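PDB 2QW7: carbon dioxide concentrating mechanism protein ccmL from Synechocystis sp., which probably forms the pentameric vertices of the carboxysome shell, the polyhedral compartment in which RuBisCO is sequestered. Local coordinates for residues 1-6 / 54-59; 5-10 / 24-29; 17-22 / 71-76. One frame throughout, in Å; residues are numbered along the deposited sequence.

Contacts 1 and 2 are the two sides of a single strand: residues 2-11 pair with 54-59 in contact 1 and with 24-30 in contact 2, share Lys5 and Val6, and have centres about 9 Å apart. They meet where Phe29 packs against Gln2, Val57 and Arg59, and where Ala4 CB comes within 3.2 Å of Gln28 O. Contact 3 joins two loops away from this central sheet, its centre about 18 Å from that of contact 1 and about 16 Å from that of contact 2. All three reach neighbouring subunits of the homopentamer; Arg59 of one copy forms a salt bridge with Asp75 of a neighbouring subunit, tying contact 1 to contact 3 across the interface.

Contact 1 (1-6 / 54-59)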
ATOM      1  N   MET A   1       9.515  -7.725   2.022  1.00 24.64           N
ATOM      2  CA  MET A   1       8.681  -8.663   2.846  0.50 29.73           C
ATOM      3  C   MET A   1       8.750  -8.380   4.355  1.00 26.43           C
ATOM      4  O   MET A   1       9.543  -7.558   4.810  1.00 25.67           O
ATOM      5  CB  MET A   1       8.909 -10.134   2.474  0.50 34.50           C
ATOM      6  CG  MET A   1      10.248 -10.552   1.886  0.50 37.25           C
ATOM      7  SD  MET A   1      10.355 -10.470   0.076  0.50 44.15           S
ATOM      8  CE  MET A   1      10.719  -8.754  -0.268  0.50 36.09           C
ATOM      9  N   GLN A   2       7.838  -8.978   5.128  1.00 30.24           N
ATOM     10  CA  GLN A   2       7.797  -8.727   6.594  1.00 25.54           C
ATOM     11  C   GLN A   2       8.048  -9.962   7.434  1.00 26.29           C
ATOM     12  O   GLN A   2       7.688 -11.079   7.107  1.00 24.97           O
ATOM     13  CB  GLN A   2       6.494  -8.068   7.064  1.00 25.97           C
ATOM     14  CG  GLN A   2       6.207  -6.580   6.686  1.00 20.01           C
ATOM     15  CD  GLN A   2       6.933  -5.547   7.432  1.00 16.66           C
ATOM     16  OE1 GLN A   2       6.567  -5.173   8.583  1.00 32.92           O
ATOM     17  NE2 GLN A   2       7.939  -4.982   6.785  1.00  6.62           N
ATOM     18  N   LEU A   3       8.728  -9.745   8.546  1.00 29.63           N
ATOM     19  CA  LEU A   3       9.024 -10.825   9.435  1.00 27.41           C
ATOM     20  C   LEU A   3       7.706 -10.907  10.237  1.00 26.61           C
ATOM     21  O   LEU A   3       7.127  -9.874  10.570  1.00 24.49           O
ATOM     22  CB  LEU A   3      10.241 -10.532  10.293  1.00 29.46           C
ATOM     23  CG  LEU A   3      11.667 -10.195   9.824  1.00 28.55           C
ATOM     24  CD1 LEU A   3      12.377  -9.377  11.048  1.00 20.59           C
ATOM     25  CD2 LEU A   3      12.464 -11.404   9.331  1.00 17.79           C
ATOM     26  N   ALA A   4       7.257 -12.136  10.492  1.00 25.21           N
ATOM     27  CA  ALA A   4       6.015 -12.437  11.161  1.00 26.02           C
ATOM     28  C   ALA A   4       6.068 -13.784  11.855  1.00 27.67           C
ATOM     29  O   ALA A   4       6.863 -14.650  11.481  1.00 28.29           O
ATOM     30  CB  ALA A   4       4.912 -12.456  10.210  1.00 13.44           C
ATOM     31  N   LYS A   5       5.198 -13.918  12.860  1.00 27.47           N
ATOM     32  CA  LYS A   5       5.040 -15.132  13.665  1.00 28.64           C
ATOM     33  C   LYS A   5       3.665 -15.762  13.361  1.00 26.81           C
ATOM     34  O   LYS A   5       2.661 -15.030  13.229  1.00 22.93           O
ATOM     35  CB  LYS A   5       5.087 -14.815  15.179  1.00 30.66           C
ATOM     36  CG  LYS A   5       5.104 -16.008  16.105  1.00 28.20           C
ATOM     37  CD  LYS A   5       5.899 -15.658  17.376  1.00 33.33           C
ATOM     38  CE  LYS A   5       5.940 -16.748  18.457  1.00 33.24           C
ATOM     39  NZ  LYS A   5       7.200 -16.609  19.243  1.00 30.06           N
ATOM     40  N   VAL A   6       3.625 -17.094  13.254  1.00 23.90           N
ATOM     41  CA  VAL A   6       2.357 -17.755  13.008  1.00 22.66           C
ATOM     42  C   VAL A   6       1.564 -17.885  14.281  1.00 23.70           C
ATOM     43  O   VAL A   6       2.005 -18.482  15.261  1.00 23.96           O
ATOM     44  CB  VAL A   6       2.479 -19.096  12.250  1.00 20.94           C
ATOM     45  CG1 VAL A   6       1.129 -19.719  12.121  1.00 19.34           C
ATOM     46  CG2 VAL A   6       3.037 -18.877  10.816  1.00 15.18           C
ATOM     47  N   TRP A  54       8.630 -18.334  12.876  1.00 26.69           N
ATOM     48  CA  TRP A  54       8.897 -17.028  12.266  1.00 22.61           C
ATOM     49  C   TRP A  54       8.947 -17.242  10.775  1.00 24.38           C
ATOM     50  O   TRP A  54       9.606 -18.172  10.280  1.00 23.15           O
ATOM     51  CB  TRP A  54      10.228 -16.436  12.682  1.00 24.23           C
ATOM     52  CG  TRP A  54      10.249 -15.850  14.017  1.00 25.12           C
ATOM     53  CD1 TRP A  54       9.551 -16.262  15.117  1.00 26.81           C
ATOM     54  CD2 TRP A  54      11.038 -14.734  14.438  1.00 27.74           C
ATOM     55  NE1 TRP A  54       9.844 -15.441  16.211  1.00 24.75           N
ATOM     56  CE2 TRP A  54      10.750 -14.497  15.808  1.00 26.13           C
ATOM     57  CE3 TRP A  54      11.945 -13.898  13.791  1.00 28.87           C
ATOM     58  CZ2 TRP A  54      11.364 -13.484  16.534  1.00 26.34           C
ATOM     59  CZ3 TRP A  54      12.541 -12.884  14.514  1.00 26.00           C
ATOM     60  CH2 TRP A  54      12.249 -12.689  15.868  1.00 27.24           C
ATOM     61  N   VAL A  55       8.302 -16.325  10.048  1.00 25.91           N
ATOM     62  CA  VAL A  55       8.103 -16.489   8.624  1.00 23.18           C
ATOM     63  C   VAL A  55       8.260 -15.192   7.834  1.00 26.60           C
ATOM     64  O   VAL A  55       8.234 -14.081   8.376  1.00 23.27           O
ATOM     65  CB  VAL A  55       6.674 -17.136   8.442  1.00 23.46           C
ATOM     66  CG1 VAL A  55       6.460 -18.307   9.461  1.00 17.12           C
ATOM     67  CG2 VAL A  55       5.577 -16.143   8.642  1.00 20.72           C
ATOM     68  N   LEU A  56       8.424 -15.367   6.518  1.00 27.64           N
ATOM     69  CA  LEU A  56       8.496 -14.249   5.560  1.00 26.74           C
ATOM     70  C   LEU A  56       7.177 -14.087   4.874  1.00 27.61           C
ATOM     71  O   LEU A  56       6.747 -15.024   4.187  1.00 28.26           O
ATOM     72  CB  LEU A  56       9.495 -14.492   4.446  1.00 28.26           C
ATOM     73  CG  LEU A  56      10.866 -14.490   5.091  1.00 34.15           C
ATOM     74  CD1 LEU A  56      11.774 -14.580   3.868  1.00 29.06           C
ATOM     75  CD2 LEU A  56      11.113 -13.294   6.152  1.00 22.30           C
ATOM     76  N   VAL A  57       6.634 -12.859   4.972  1.00 27.89           N
ATOM     77  CA  VAL A  57       5.321 -12.493   4.422  1.00 27.35           C
ATOM     78  C   VAL A  57       5.472 -11.548   3.239  1.00 26.64           C
ATOM     79  O   VAL A  57       5.969 -10.449   3.388  1.00 28.31           O
ATOM     80  CB  VAL A  57       4.468 -11.692   5.514  1.00 30.48           C
ATOM     81  CG1 VAL A  57       3.114 -11.340   4.940  1.00 25.42           C
ATOM     82  CG2 VAL A  57       4.352 -12.450   6.959  1.00 24.54           C
ATOM     83  N   ALA A  58       5.078 -11.978   2.068  1.00 23.58           N
ATOM     84  CA  ALA A  58       5.043 -11.143   0.898  1.00 23.54           C
ATOM     85  C   ALA A  58       3.680 -10.461   0.820  1.00 25.55           C
ATOM     86  O   ALA A  58       2.660 -11.121   0.857  1.00 26.23           O
ATOM     87  CB  ALA A  58       5.283 -12.002  -0.412  1.00 23.02           C
ATOM     88  N   ARG A  59       3.658  -9.142   0.637  1.00 25.58           N
ATOM     89  CA  ARG A  59       2.422  -8.372   0.431  1.00 24.64           C
ATOM     90  C   ARG A  59       2.040  -7.912  -1.003  1.00 27.96           C
ATOM     91  O   ARG A  59       2.850  -7.893  -2.007  1.00 25.67           O
ATOM     92  CB  ARG A  59       2.504  -7.107   1.209  1.00 27.15           C
ATOM     93  CG  ARG A  59       1.850  -7.250   2.593  1.00 32.56           C
ATOM     94  CD  ARG A  59       2.817  -7.467   3.605  1.00 27.31           C
ATOM     95  NE  ARG A  59       3.168  -6.124   4.043  1.00 36.42           N
ATOM     96  CZ  ARG A  59       4.373  -5.564   4.002  1.00 35.33           C
ATOM     97  NH1 ARG A  59       5.432  -6.243   3.535  1.00 34.68           N
ATOM     98  NH2 ARG A  59       4.505  -4.341   4.536  1.00 28.51           N
TER
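Bends at chi2 (100°) and chi3 (90°) turn the Arg59 side chain back toward residues 1-6, while Gln2 keeps CG beside its backbone N (chi1 -70°) and bends again at chi2, so the two chains cross obliquely. Gln2 CG then lies over one face of the guanidinium, offset toward the rim, 3.3 Å from Arg59 NH1. Both polar ends lead on to the second subunit: Gln2 NE2 donates to Tyr40 O and Glu41 OE1 there, and Arg59 forms a salt bridge with Asp75 of that chain. An alanine here in place of Arg59 removes the guanidinium and with it the link to Asp75 of the second subunit, and would probably leave Gln2 less firmly placed and the interface weaker. Strands 2-6 and 54-59 form an antiparallel ladder, consistent with the OB-related architecture of the CcmL/EutN family. Gln2 N donates to a lone pair of Val57 O at 2.9 Å; Val55 N reaches Ala4 O at 2.6 Å, nearly along the C=O axis. Alanine suits position 4, because Val57 CG2 already comes within 3.3 Å of Ala4 CB. On the face bearing Leu3, Lys5, Trp54 and Leu56, the two leucines lie side by side, Leu3 CD2 to Leu56 CD2 3.9 Å, and pack on Ile82. Further along, the aliphatic part of Lys5 crosses Trp54 obliquely, Lys5 CD 4.1 Å from Trp54 NE1, while the indole stacks on Tyr93.

Contact 2 (5-10 / 24-29); sequences KVLGTV and LLLVQF
A classic beta bulge interrupts this antiparallel pairing of strands 2-11 and 24-30: Leu7 and Gly8 both face Leu26, and the register slips by one residue between Val6 and Gly8. Leu26 O accepts from both, from Leu7 N at 3.0 Å, nearly along the C=O axis, and only weakly from Gly8 N at 3.5 Å. The kink comes from Leu7, whose psi of -42° departs from extended values. Gly8 O takes Leu26 N at 3.0 Å, with the donor 45° out of the carbonyl plane. Glycine suits this place because the backbone is almost fully stretched out (phi -173°), a conformation it adopts more easily than residues with a side chain. The bulge also turns Leu7 toward the partner strand, where it crosses Gln28 obliquely, Leu7 CD2 lying 3.4 Å from Gln28 CB; a branched apolar tip can rest here on the aliphatic root of the glutamine. On the face of Val6, Thr9, Leu25 and Val27, the methyl Val6 CG2 meets Val27 CG1 at 3.5 Å, and the methyl Thr9 CG2 meets Leu25 CD2 at 3.8 Å. Beyond the bulge, Val10 N donates to Leu24 O, Val10 CG1 packs on Leu24 CD1 at 3.7 Å, and a water bridges Val10 O to Leu24 N. Strand 39-45 flanks residues 24-29 and strand 54-59 flanks the start of 5-10, while Thr9 and Val10 pair with a strand of the third subunit, carrying the sheet across the interface.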
ATOM      1  N   LYS A   5       5.198 -13.918  12.860  1.00 27.47           N
ATOM      2  CA  LYS A   5       5.040 -15.132  13.665  1.00 28.64           C
ATOM      3  C   LYS A   5       3.665 -15.762  13.361  1.00 26.81           C
ATOM      4  O   LYS A   5       2.661 -15.030  13.229  1.00 22.93           O
ATOM      5  CB  LYS A   5       5.087 -14.815  15.179  1.00 30.66           C
ATOM      6  CG  LYS A   5       5.104 -16.008  16.105  1.00 28.20           C
ATOM      7  CD  LYS A   5       5.899 -15.658  17.376  1.00 33.33           C
ATOM      8  CE  LYS A   5       5.940 -16.748  18.457  1.00 33.24           C
ATOM      9  NZ  LYS A   5       7.200 -16.609  19.243  1.00 30.06           N
ATOM     10  N   VAL A   6       3.625 -17.094  13.254  1.00 23.90           N
ATOM     11  CA  VAL A   6       2.357 -17.755  13.008  1.00 22.66           C
ATOM     12  C   VAL A   6       1.564 -17.885  14.281  1.00 23.70           C
ATOM     13  O   VAL A   6       2.005 -18.482  15.261  1.00 23.96           O
ATOM     14  CB  VAL A   6       2.479 -19.096  12.250  1.00 20.94           C
ATOM     15  CG1 VAL A   6       1.129 -19.719  12.121  1.00 19.34           C
ATOM     16  CG2 VAL A   6       3.037 -18.877  10.816  1.00 15.18           C
ATOM     17  N   LEU A   7       0.397 -17.250  14.278  1.00 26.58           N
ATOM     18  CA  LEU A   7      -0.507 -17.239  15.404  1.00 27.04           C
ATOM     19  C   LEU A   7      -1.562 -18.328  15.350  1.00 28.55           C
ATOM     20  O   LEU A   7      -1.881 -18.974  16.331  1.00 29.63           O
ATOM     21  CB  LEU A   7      -1.188 -15.898  15.463  1.00 30.84           C
ATOM     22  CG  LEU A   7      -0.507 -14.865  16.339  1.00 29.78           C
ATOM     23  CD1 LEU A   7       0.996 -14.872  16.063  1.00 32.72           C
ATOM     24  CD2 LEU A   7      -1.164 -13.545  16.026  1.00 23.12           C
ATOM     25  N   GLY A   8      -2.123 -18.538  14.183  1.00 29.65           N
ATOM     26  CA  GLY A   8      -3.149 -19.556  14.048  1.00 29.41           C
ATOM     27  C   GLY A   8      -3.605 -19.808  12.622  1.00 29.94           C
ATOM     28  O   GLY A   8      -2.939 -19.407  11.658  1.00 27.96           O
ATOM     29  N   THR A   9      -4.748 -20.477  12.489  1.00 30.94           N
ATOM     30  CA  THR A   9      -5.311 -20.739  11.148  1.00 31.17           C
ATOM     31  C   THR A   9      -6.720 -20.109  11.084  1.00 32.52           C
ATOM     32  O   THR A   9      -7.385 -19.849  12.135  1.00 31.51           O
ATOM     33  CB  THR A   9      -5.236 -22.257  10.624  1.00 33.62           C
ATOM     34  OG1 THR A   9      -6.458 -22.977  10.818  1.00 35.26           O
ATOM     35  CG2 THR A   9      -4.075 -23.078  11.226  1.00 30.91           C
ATOM     36  N   VAL A  10      -7.107 -19.783   9.846  1.00 30.62           N
ATOM     37  CA  VAL A  10      -8.406 -19.153   9.557  1.00 28.50           C
ATOM     38  C   VAL A  10      -9.254 -20.067   8.689  1.00 28.41           C
ATOM     39  O   VAL A  10      -8.858 -20.452   7.578  1.00 32.67           O
ATOM     40  CB  VAL A  10      -8.218 -17.698   8.947  1.00 32.16           C
ATOM     41  CG1 VAL A  10      -9.392 -17.302   8.011  1.00 23.94           C
ATOM     42  CG2 VAL A  10      -8.010 -16.602  10.128  1.00 21.94           C
ATOM     43  N   LEU A  24      -5.066 -20.921   4.938  1.00 27.15           N
ATOM     44  CA  LEU A  24      -5.048 -19.532   5.410  1.00 27.05           C
ATOM     45  C   LEU A  24      -4.513 -19.402   6.793  1.00 24.56           C
ATOM     46  O   LEU A  24      -5.169 -19.742   7.765  1.00 26.28           O
ATOM     47  CB  LEU A  24      -6.441 -18.886   5.393  1.00 30.05           C
ATOM     48  CG  LEU A  24      -7.299 -18.892   4.119  1.00 32.84           C
ATOM     49  CD1 LEU A  24      -8.677 -18.296   4.512  1.00 30.26           C
ATOM     50  CD2 LEU A  24      -6.637 -18.185   2.920  1.00 30.47           C
ATOM     51  N   LEU A  25      -3.362 -18.778   6.887  1.00 26.04           N
ATOM     52  CA  LEU A  25      -2.699 -18.598   8.143  1.00 26.80           C
ATOM     53  C   LEU A  25      -2.754 -17.165   8.599  1.00 24.32           C
ATOM     54  O   LEU A  25      -2.520 -16.279   7.713  1.00 24.98           O
ATOM     55  CB  LEU A  25      -1.233 -19.005   7.953  1.00 26.54           C
ATOM     56  CG  LEU A  25      -0.947 -20.491   7.997  1.00 26.58           C
ATOM     57  CD1 LEU A  25       0.550 -20.604   7.709  1.00 22.10           C
ATOM     58  CD2 LEU A  25      -1.388 -21.090   9.371  1.00 24.71           C
ATOM     59  N   LEU A  26      -3.023 -16.988   9.913  1.00 22.12           N
ATOM     60  CA  LEU A  26      -2.995 -15.708  10.552  1.00 22.11           C
ATOM     61  C   LEU A  26      -1.575 -15.493  11.022  1.00 25.37           C
ATOM     62  O   LEU A  26      -1.087 -16.135  11.927  1.00 28.68           O
ATOM     63  CB  LEU A  26      -3.934 -15.692  11.750  1.00 28.95           C
ATOM     64  CG  LEU A  26      -4.105 -14.559  12.793  1.00 25.05           C
ATOM     65  CD1 LEU A  26      -4.697 -13.265  12.224  1.00 12.84           C
ATOM     66  CD2 LEU A  26      -5.064 -15.203  13.767  1.00 25.03           C
ATOM     67  N   VAL A  27      -0.897 -14.524  10.433  1.00 28.41           N
ATOM     68  CA  VAL A  27       0.477 -14.206  10.811  1.00 25.73           C
ATOM     69  C   VAL A  27       0.628 -12.799  11.311  1.00 26.90           C
ATOM     70  O   VAL A  27       0.455 -11.861  10.520  1.00 26.28           O
ATOM     71  CB  VAL A  27       1.462 -14.391   9.621  1.00 25.32           C
ATOM     72  CG1 VAL A  27       1.779 -15.837   9.543  1.00 25.55           C
ATOM     73  CG2 VAL A  27       0.968 -13.792   8.215  1.00  9.48           C
ATOM     74  N   GLN A  28       1.006 -12.656  12.591  1.00 24.91           N
ATOM     75  CA  GLN A  28       1.244 -11.353  13.241  1.00 21.72           C
ATOM     76  C   GLN A  28       2.613 -10.785  12.897  1.00 26.44           C
ATOM     77  O   GLN A  28       3.643 -11.482  13.006  1.00 28.43           O
ATOM     78  CB  GLN A  28       1.209 -11.517  14.740  1.00 26.19           C
ATOM     79  CG  GLN A  28       1.444 -10.186  15.492  1.00 24.13           C
ATOM     80  CD  GLN A  28       0.885 -10.247  16.850  1.00 22.81           C
ATOM     81  OE1 GLN A  28       1.108 -11.195  17.611  1.00 26.05           O
ATOM     82  NE2 GLN A  28       0.191  -9.197  17.215  1.00 37.28           N
ATOM     83  N   PHE A  29       2.660  -9.514  12.504  1.00 27.70           N
ATOM     84  CA  PHE A  29       3.945  -8.924  12.140  1.00 25.31           C
ATOM     85  C   PHE A  29       4.848  -8.632  13.336  1.00 30.16           C
ATOM     86  O   PHE A  29       4.398  -8.387  14.526  1.00 26.38           O
ATOM     87  CB  PHE A  29       3.766  -7.649  11.349  1.00 31.23           C
ATOM     88  CG  PHE A  29       3.229  -7.847   9.931  1.00 29.39           C
ATOM     89  CD1 PHE A  29       2.456  -6.878   9.359  1.00 25.32           C
ATOM     90  CD2 PHE A  29       3.571  -8.943   9.154  1.00 30.16           C
ATOM     91  CE1 PHE A  29       2.028  -7.007   7.998  1.00 33.32           C
ATOM     92  CE2 PHE A  29       3.067  -9.089   7.840  1.00 31.71           C
ATOM     93  CZ  PHE A  29       2.310  -8.111   7.249  1.00 21.69           C
TER
HETATM   94  O   HOH W   1      -6.988 -22.007   6.967  1.00 31.99           O

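Contact 3 (17-22 / 71-76)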
ATOM      1  N   PRO A  17     -14.485 -19.358  -5.087  1.00 35.10           N
ATOM      2  CA  PRO A  17     -13.861 -20.507  -5.727  1.00 34.96           C
ATOM      3  C   PRO A  17     -12.349 -20.426  -5.988  1.00 36.71           C
ATOM      4  O   PRO A  17     -11.701 -21.471  -6.141  1.00 39.31           O
ATOM      5  CB  PRO A  17     -14.535 -20.521  -7.067  1.00 31.63           C
ATOM      6  CG  PRO A  17     -15.862 -19.981  -6.810  1.00 31.31           C
ATOM      7  CD  PRO A  17     -15.741 -18.984  -5.749  1.00 31.51           C
ATOM      8  N   ASN A  18     -11.814 -19.207  -6.079  1.00 37.26           N
ATOM      9  CA  ASN A  18     -10.397 -18.978  -6.325  1.00 35.11           C
ATOM     10  C   ASN A  18      -9.618 -19.081  -5.007  1.00 34.27           C
ATOM     11  O   ASN A  18      -8.413 -18.877  -4.984  1.00 36.90           O
ATOM     12  CB  ASN A  18     -10.127 -17.557  -6.869  1.00 37.21           C
ATOM     13  CG  ASN A  18     -11.232 -16.991  -7.790  1.00 42.90           C
ATOM     14  OD1 ASN A  18     -12.374 -16.754  -7.368  1.00 45.26           O
ATOM     15  ND2 ASN A  18     -10.854 -16.679  -9.038  1.00 46.56           N
ATOM     16  N   LEU A  19     -10.312 -19.326  -3.899  1.00 31.28           N
ATOM     17  CA  LEU A  19      -9.658 -19.398  -2.607  1.00 29.68           C
ATOM     18  C   LEU A  19      -9.752 -20.801  -2.074  1.00 32.57           C
ATOM     19  O   LEU A  19      -9.408 -21.066  -0.920  1.00 33.61           O
ATOM     20  CB  LEU A  19     -10.348 -18.433  -1.648  1.00 26.50           C
ATOM     21  CG  LEU A  19      -9.462 -17.485  -0.825  1.00 27.23           C
ATOM     22  CD1 LEU A  19      -8.307 -16.928  -1.702  1.00 26.72           C
ATOM     23  CD2 LEU A  19     -10.309 -16.370  -0.174  1.00 18.98           C
ATOM     24  N   THR A  20     -10.236 -21.705  -2.912  1.00 33.94           N
ATOM     25  CA  THR A  20     -10.381 -23.094  -2.519  1.00 34.28           C
ATOM     26  C   THR A  20      -9.005 -23.745  -2.698  1.00 36.63           C
ATOM     27  O   THR A  20      -8.315 -23.540  -3.687  1.00 39.15           O
ATOM     28  CB  THR A  20     -11.467 -23.878  -3.324  1.00 37.27           C
ATOM     29  OG1 THR A  20     -11.206 -23.796  -4.732  1.00 33.87           O
ATOM     30  CG2 THR A  20     -12.904 -23.368  -3.006  1.00 37.42           C
ATOM     31  N   GLY A  21      -8.603 -24.535  -1.720  1.00 36.64           N
ATOM     32  CA  GLY A  21      -7.299 -25.186  -1.773  1.00 34.31           C
ATOM     33  C   GLY A  21      -6.173 -24.316  -1.248  1.00 34.28           C
ATOM     34  O   GLY A  21      -5.009 -24.702  -1.302  1.00 33.77           O
ATOM     35  N   VAL A  22      -6.508 -23.139  -0.712  1.00 34.09           N
ATOM     36  CA  VAL A  22      -5.509 -22.275  -0.087  1.00 31.31           C
ATOM     37  C   VAL A  22      -5.562 -22.403   1.412  1.00 30.18           C
ATOM     38  O   VAL A  22      -6.614 -22.202   1.979  1.00 31.93           O
ATOM     39  CB  VAL A  22      -5.723 -20.811  -0.488  1.00 31.17           C
ATOM     40  CG1 VAL A  22      -5.089 -19.868   0.502  1.00 33.38           C
ATOM     41  CG2 VAL A  22      -5.178 -20.591  -1.911  1.00 33.44           C
ATOM     42  N   ASP A  71      -4.415 -16.080 -10.349  1.00 35.19           N
ATOM     43  CA  ASP A  71      -5.821 -15.681 -10.406  1.00 36.20           C
ATOM     44  C   ASP A  71      -6.567 -15.747  -9.064  1.00 34.40           C
ATOM     45  O   ASP A  71      -7.800 -15.723  -9.042  1.00 37.13           O
ATOM     46  CB  ASP A  71      -6.574 -16.501 -11.473  1.00 38.56           C
ATOM     47  CG  ASP A  71      -6.955 -15.662 -12.669  1.00 40.67           C
ATOM     48  OD1 ASP A  71      -6.097 -14.933 -13.216  1.00 45.76           O
ATOM     49  OD2 ASP A  71      -8.150 -15.680 -13.020  1.00 42.79           O
ATOM     50  N   ARG A  72      -5.820 -15.821  -7.968  1.00 34.03           N
ATOM     51  CA  ARG A  72      -6.415 -15.920  -6.627  1.00 34.11           C
ATOM     52  C   ARG A  72      -6.423 -14.567  -5.971  1.00 30.83           C
ATOM     53  O   ARG A  72      -5.495 -13.810  -6.152  1.00 27.91           O
ATOM     54  CB  ARG A  72      -5.609 -16.796  -5.664  1.00 37.23           C
ATOM     55  CG  ARG A  72      -5.598 -18.289  -5.906  1.00 42.21           C
ATOM     56  CD  ARG A  72      -5.507 -19.089  -4.564  1.00 43.70           C
ATOM     57  NE  ARG A  72      -5.051 -20.487  -4.693  1.00 46.16           N
ATOM     58  CZ  ARG A  72      -5.622 -21.432  -5.450  1.00 49.86           C
ATOM     59  NH1 ARG A  72      -6.664 -21.179  -6.236  1.00 49.34           N
ATOM     60  NH2 ARG A  72      -5.114 -22.662  -5.460  1.00 51.28           N
ATOM     61  N   PRO A  73      -7.421 -14.283  -5.121  1.00 31.62           N
ATOM     62  CA  PRO A  73      -7.500 -13.008  -4.435  1.00 30.27           C
ATOM     63  C   PRO A  73      -6.582 -12.883  -3.242  1.00 29.83           C
ATOM     64  O   PRO A  73      -7.004 -12.424  -2.135  1.00 32.93           O
ATOM     65  CB  PRO A  73      -8.933 -13.018  -3.905  1.00 32.33           C
ATOM     66  CG  PRO A  73      -9.106 -14.385  -3.510  1.00 33.56           C
ATOM     67  CD  PRO A  73      -8.577 -15.108  -4.746  1.00 34.53           C
ATOM     68  N   LEU A  74      -5.335 -13.262  -3.487  1.00 26.37           N
ATOM     69  CA  LEU A  74      -4.303 -13.253  -2.480  1.00 25.84           C
ATOM     70  C   LEU A  74      -3.496 -11.920  -2.388  1.00 26.34           C
ATOM     71  O   LEU A  74      -2.869 -11.470  -3.374  1.00 25.05           O
ATOM     72  CB  LEU A  74      -3.432 -14.515  -2.666  1.00 17.49           C
ATOM     73  CG  LEU A  74      -3.965 -15.842  -2.087  1.00 19.28           C
ATOM     74  CD1 LEU A  74      -3.206 -17.114  -2.496  1.00 15.45           C
ATOM     75  CD2 LEU A  74      -3.876 -15.764  -0.521  1.00 24.81           C
ATOM     76  N   ASP A  75      -3.636 -11.322  -1.194  1.00 29.32           N
ATOM     77  CA  ASP A  75      -3.014 -10.108  -0.687  1.00 27.71           C
ATOM     78  C   ASP A  75      -1.648 -10.271  -0.038  1.00 28.58           C
ATOM     79  O   ASP A  75      -0.795  -9.363  -0.093  1.00 29.20           O
ATOM     80  CB  ASP A  75      -3.761  -9.771   0.617  1.00 32.77           C
ATOM     81  CG  ASP A  75      -4.782  -8.743   0.468  1.00 36.59           C
ATOM     82  OD1 ASP A  75      -5.551  -8.769  -0.508  1.00 50.59           O
ATOM     83  OD2 ASP A  75      -4.829  -7.896   1.357  1.00 33.20           O
ATOM     84  N   ALA A  76      -1.547 -11.386   0.695  1.00 27.66           N
ATOM     85  CA  ALA A  76      -0.452 -11.745   1.574  1.00 24.57           C
ATOM     86  C   ALA A  76      -0.197 -13.232   1.520  1.00 27.53           C
ATOM     87  O   ALA A  76      -1.111 -14.020   1.729  1.00 28.00           O
ATOM     88  CB  ALA A  76      -0.740 -11.332   3.023  1.00 27.25           C
TER
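Two polar links and a small apolar patch join the loop 17-22 to the loop 71-76. Among the hydrogen bonds, Arg72 NH1 donates to Asn18 O at 3.2 Å from well above the carbonyl plane. A long, flexible arginine suits this place, since it can reach from its own loop to the Asn18 carbonyl of residues 17-22. In return Asn18 directs its amide at residues 71-76, where Asn18 ND2 makes a weak bond to Asp71 O, also at 3.2 Å. Within residues 17-22, Thr20 OG1 donates to Pro17 O at 2.8 Å and helps fix the shape of the loop. Apart from these bonds, Thr20 O is a neighbour of the Arg72 guanidinium, lying over one of its faces. The apolar contacts lie beside these: Leu19 CD1 presses on the Pro73 ring, 3.2 Å from Pro73 CG, Asn18 CB packs 3.6 Å from Pro73 CD, and Val22 CG2 meets Leu74 CD1 at 4.0 Å. Leu19 also packs on Met1 of the third subunit. Each loop contains a tight turn: Leu19 to Val22 is a type II beta turn, whose positive phi at Gly21 (85°) calls for glycine, and Pro73 centres an inverse gamma turn closed by Leu74 N to Arg72 O.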